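Local structure of ribonuclease VapC (Haemophilus influenzae, 6NKL) at residues Asn8-Ile11 and Tyr12-Asn16; Asn74-Ile77 and Cys78-Tyr81. The protein is probably a magnesium-dependent ribonuclease of the PIN-domain family, acting as the toxic component of a toxin-antitoxin system. All coordinates share one frame; numbering follows the deposited sequence.

Interaction 1: residues Asn8-Ile11 and Tyr12-Asn16; sequences NIII and YLMKN
The carbonyl oxygen of I11 is gripped by two backbone amides of the last helical turn: K15 N lies 3.3 Å from I11 O and in the carbonyl plane, while M14 N gives the same oxygen a weak bond. One turn earlier the bonding is plain alpha-helical, and Y12 N reaches N8 O at 2.9 Å with a nearly straight N-H (168°). The side chains of I11 and K15 run side by side in the same direction, and I11 CG2 presses on K15 CE at 3.4 Å, tighter than usual van der Waals contact. On another side of the helix, I10 and M14 cross at a slant. M14 CG lies anti to its own carbonyl carbon and beside the backbone N, so that the extended chain beyond it runs back along the helix and brings CE to I10 CG2, 3.5 Å away. This is helix 7-15, which directly follows the first strand of the parallel PIN-domain sheet; D6, a predicted magnesium ligand, accepts a hydrogen bond from I9 N through OD1. I10 and M14 face helix 38-49 through T40 and L44. L13 CG sits 3.2 Å from I9 O, and L13 CD1 makes a looser apolar contact with I9 CG1 (4.3 Å). The Y12 ring, swung outward with CG anti to the backbone N (chi1 -176°), has N16 ND2 over one face, offset toward the rim, and meets the ring of H116.

Interaction 2: residues Asn74-Ile77 and Cys78-Tyr81; sequences NEQI and CLHY
I77 and Y81 carry the close-packed side of these first two turns. Y81 N donates to I77 O at 2.8 Å, and Y81 CB rests on the same oxygen. I77 CG1 is anti to the backbone N (chi1 -166°), which leaves CG2 between the backbone N and the carbonyl carbon, 3.8 Å from C78 SG. The Y81 ring leads away from the turn and is buried: it stacks on W101, and its OH is hydrogen-bonded to N97 and to N98 of the second subunit. W101 and N97 belong to helix 97-109, and I77 packs on H105 of that helix. The segment is the N-terminal end of helix 75-89 in the PIN domain, and the bonding is irregular where it starts. E75 O takes C78 N at 3.0 Å from well above the carbonyl plane, with a bent N-H (131°), and receives a second, weak bond from L79 N. From the next residue on, the pattern is regular, H80 N reaching Q76 O almost straight (169°). That oxygen also lies near the plane of the imidazole, at its edge, 3.1 Å from H80 CD2.

Contact is looser between the long side chains of E75, Q76 and L79, all partly exposed. Bent at chi2, Q76 turns its amide toward L79, and Q76 OE1 comes within 3.8 Å of L79 CD1 as the two chains slant past each other. The aliphatic part of E75 stays farther off, CG being 4.3 Å from L79 CD1. Its carboxylate is nevertheless held, for OE2 is hydrogen-bonded to Y41 OH of the second subunit, whose I45 packs on L79.

Overall arrangement
Interaction 1 comes first along the chain, on helix 7-15, and interaction 2 follows at the start of helix 75-89. Both belong to one PIN domain but lie on opposite sides of the chain's centre, their own centres 27 Å apart and their nearest atoms about 15 Å apart, without touching. Helix 7-15 follows strand 2-5, in the middle of the parallel sheet, whereas helix 75-89 follows strand 69-71, at one edge of the sheet. The start of residues 8-16, N8 and I9, lies beside the predicted magnesium ligands D99 and D6, and the segment also meets another protein chain. Residues 74-81 instead pack on helix 97-109, which carries D99, and on the second copy of the toxin.

Interaction 1: residues Asn8-Ile11 and Tyr12-Asn16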
loop_
_atom_site.group_PDB
_atom_site.type_symbol
_atom_site.label_atom_id
_atom_site.label_comp_id
_atom_site.label_asym_id
_atom_site.label_seq_id
_atom_site.Cartn_x
_atom_site.Cartn_y
_atom_site.Cartn_z
ATOM N N ASN B 8 -4.124 9.930 -10.871
ATOM C CA ASN B 8 -5.043 10.500 -11.864
ATOM C C ASN B 8 -4.508 11.792 -12.463
ATOM O O ASN B 8 -4.668 12.024 -13.662
ATOM C CB ASN B 8 -6.424 10.775 -11.258
ATOM C CG ASN B 8 -7.194 9.507 -10.946
ATOM O OD1 ASN B 8 -7.971 9.467 -10.007
ATOM N ND2 ASN B 8 -6.973 8.466 -11.723
ATOM N N ILE B 9 -3.889 12.656 -11.652
ATOM C CA ILE B 9 -3.391 13.918 -12.189
ATOM C C ILE B 9 -2.198 13.674 -13.095
ATOM O O ILE B 9 -1.995 14.400 -14.073
ATOM C CB ILE B 9 -3.048 14.907 -11.057
ATOM C CG1 ILE B 9 -2.841 16.310 -11.605
ATOM C CG2 ILE B 9 -1.755 14.571 -10.393
ATOM C CD1 ILE B 9 -4.055 16.897 -12.154
ATOM N N ILE B 10 -1.387 12.658 -12.798
ATOM C CA ILE B 10 -0.269 12.330 -13.680
ATOM C C ILE B 10 -0.761 11.819 -15.033
ATOM O O ILE B 10 -0.209 12.170 -16.079
ATOM C CB ILE B 10 0.639 11.309 -12.996
ATOM C CG1 ILE B 10 1.263 11.987 -11.774
ATOM C CG2 ILE B 10 1.658 10.755 -13.981
ATOM C CD1 ILE B 10 2.265 11.167 -11.074
ATOM N N ILE B 11 -1.747 10.933 -15.024
ATOM C CA ILE B 11 -2.372 10.472 -16.260
ATOM C C ILE B 11 -2.933 11.657 -17.034
ATOM O O ILE B 11 -2.702 11.810 -18.238
ATOM C CB ILE B 11 -3.482 9.463 -15.932
ATOM C CG1 ILE B 11 -2.899 8.143 -15.459
ATOM C CG2 ILE B 11 -4.389 9.248 -17.123
ATOM C CD1 ILE B 11 -3.881 7.371 -14.633
ATOM N N TYR B 12 -3.690 12.506 -16.350
ATOM C CA TYR B 12 -4.224 13.704 -16.990
ATOM C C TYR B 12 -3.126 14.503 -17.667
ATOM O O TYR B 12 -3.292 14.982 -18.791
ATOM C CB TYR B 12 -4.923 14.572 -15.954
ATOM C CG TYR B 12 -5.600 15.786 -16.542
ATOM C CD1 TYR B 12 -6.873 15.698 -17.086
ATOM C CD2 TYR B 12 -4.976 17.010 -16.549
ATOM C CE1 TYR B 12 -7.499 16.788 -17.596
ATOM C CE2 TYR B 12 -5.600 18.111 -17.058
ATOM C CZ TYR B 12 -6.860 17.999 -17.585
ATOM O OH TYR B 12 -7.489 19.110 -18.100
ATOM N N LEU B 13 -1.991 14.650 -17.003
ATOM C CA LEU B 13 -0.929 15.490 -17.540
ATOM C C LEU B 13 -0.217 14.833 -18.707
ATOM O O LEU B 13 0.401 15.529 -19.506
ATOM C CB LEU B 13 0.065 15.840 -16.426
ATOM C CG LEU B 13 -0.494 16.901 -15.501
ATOM C CD1 LEU B 13 0.395 17.023 -14.324
ATOM C CD2 LEU B 13 -0.602 18.206 -16.257
ATOM N N MET B 14 -0.294 13.511 -18.825
ATOM C CA MET B 14 0.257 12.863 -20.002
ATOM C C MET B 14 -0.609 13.115 -21.221
ATOM O O MET B 14 -0.103 13.070 -22.340
ATOM C CB MET B 14 0.369 11.357 -19.786
ATOM C CG MET B 14 1.324 10.966 -18.703
ATOM S SD MET B 14 1.253 9.210 -18.301
ATOM C CE MET B 14 2.534 9.217 -17.017
ATOM N N LYS B 15 -1.915 13.330 -21.017
ATOM C CA LYS B 15 -2.882 13.528 -22.088
ATOM C C LYS B 15 -3.207 14.999 -22.368
ATOM O O LYS B 15 -3.904 15.273 -23.347
ATOM C CB LYS B 15 -4.228 12.837 -21.768
ATOM C CG LYS B 15 -4.220 11.409 -21.255
ATOM C CD LYS B 15 -5.658 10.826 -21.246
ATOM C CE LYS B 15 -5.853 9.736 -20.181
ATOM N NZ LYS B 15 -6.703 8.547 -20.566
ATOM N N ASN B 16 -2.787 15.937 -21.515
ATOM C CA ASN B 16 -3.171 17.338 -21.652
ATOM C C ASN B 16 -2.059 18.262 -21.159
ATOM O O ASN B 16 -1.261 17.904 -20.286
ATOM C CB ASN B 16 -4.453 17.654 -20.875
ATOM C CG ASN B 16 -5.544 16.655 -21.135
ATOM O OD1 ASN B 16 -5.995 16.495 -22.259
ATOM N ND2 ASN B 16 -5.969 15.959 -20.097
#

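Interaction 2: residues Asn74-Ile77 and Cys78-Tyr81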
loop_
_atom_site.group_PDB
_atom_site.type_symbol
_atom_site.label_atom_id
_atom_site.label_comp_id
_atom_site.label_asym_id
_atom_site.label_seq_id
_atom_site.Cartn_x
_atom_site.Cartn_y
_atom_site.Cartn_z
ATOM N N ASN B 74 6.154 4.955 6.189
ATOM C CA ASN B 74 6.567 4.555 7.526
ATOM C C ASN B 74 5.301 4.291 8.322
ATOM O O ASN B 74 4.197 4.234 7.772
ATOM C CB ASN B 74 7.492 5.598 8.164
ATOM C CG ASN B 74 6.822 6.921 8.365
ATOM O OD1 ASN B 74 5.785 7.197 7.754
ATOM N ND2 ASN B 74 7.410 7.765 9.226
ATOM N N GLU B 75 5.464 4.112 9.625
ATOM C CA GLU B 75 4.376 3.601 10.439
ATOM C C GLU B 75 3.129 4.457 10.321
ATOM O O GLU B 75 2.013 3.926 10.377
ATOM C CB GLU B 75 4.824 3.517 11.895
ATOM C CG GLU B 75 3.674 3.235 12.822
ATOM C CD GLU B 75 4.101 2.970 14.257
ATOM O OE1 GLU B 75 4.825 3.811 14.840
ATOM O OE2 GLU B 75 3.667 1.934 14.801
ATOM N N GLN B 76 3.282 5.775 10.141
ATOM C CA GLN B 76 2.117 6.663 10.192
ATOM C C GLN B 76 1.107 6.357 9.099
ATOM O O GLN B 76 -0.089 6.522 9.316
ATOM C CB GLN B 76 2.531 8.140 10.087
ATOM C CG GLN B 76 3.439 8.617 11.224
ATOM C CD GLN B 76 2.774 8.527 12.573
ATOM O OE1 GLN B 76 1.651 9.017 12.750
ATOM N NE2 GLN B 76 3.449 7.867 13.537
ATOM N N ILE B 77 1.552 5.916 7.921
ATOM C CA ILE B 77 0.588 5.604 6.861
ATOM C C ILE B 77 -0.355 4.500 7.326
ATOM O O ILE B 77 -1.542 4.497 6.994
ATOM C CB ILE B 77 1.313 5.221 5.554
ATOM C CG1 ILE B 77 0.327 5.229 4.369
ATOM C CG2 ILE B 77 1.929 3.832 5.695
ATOM C CD1 ILE B 77 0.966 5.072 2.980
ATOM N N CYS B 78 0.161 3.550 8.099
ATOM C CA CYS B 78 -0.635 2.401 8.542
ATOM C C CYS B 78 -1.690 2.801 9.564
ATOM O O CYS B 78 -2.801 2.251 9.572
ATOM C CB CYS B 78 0.282 1.319 9.143
ATOM S SG CYS B 78 1.581 0.763 7.989
ATOM N N LEU B 79 -1.341 3.710 10.473
ATOM C CA LEU B 79 -2.324 4.241 11.414
ATOM C C LEU B 79 -3.470 4.905 10.676
ATOM O O LEU B 79 -4.645 4.652 10.976
ATOM C CB LEU B 79 -1.646 5.224 12.383
ATOM C CG LEU B 79 -0.408 4.624 13.084
ATOM C CD1 LEU B 79 0.327 5.615 13.953
ATOM C CD2 LEU B 79 -0.802 3.375 13.917
ATOM N N HIS B 80 -3.150 5.752 9.681
ATOM C CA HIS B 80 -4.214 6.425 8.936
ATOM C C HIS B 80 -5.014 5.449 8.105
ATOM O O HIS B 80 -6.234 5.595 7.969
ATOM C CB HIS B 80 -3.643 7.509 8.030
ATOM C CG HIS B 80 -3.118 8.696 8.769
ATOM N ND1 HIS B 80 -3.944 9.685 9.256
ATOM C CD2 HIS B 80 -1.853 9.064 9.088
ATOM C CE1 HIS B 80 -3.211 10.603 9.857
ATOM N NE2 HIS B 80 -1.941 10.247 9.774
ATOM N N TYR B 81 -4.345 4.488 7.469
ATOM C CA TYR B 81 -5.085 3.524 6.664
ATOM C C TYR B 81 -6.044 2.711 7.528
ATOM O O TYR B 81 -7.188 2.483 7.138
ATOM C CB TYR B 81 -4.123 2.608 5.925
ATOM C CG TYR B 81 -4.794 1.629 4.992
ATOM C CD1 TYR B 81 -4.909 1.900 3.644
ATOM C CD2 TYR B 81 -5.305 0.436 5.455
ATOM C CE1 TYR B 81 -5.515 1.002 2.789
ATOM C CE2 TYR B 81 -5.897 -0.473 4.598
ATOM C CZ TYR B 81 -6.012 -0.179 3.279
ATOM O OH TYR B 81 -6.597 -1.098 2.421
#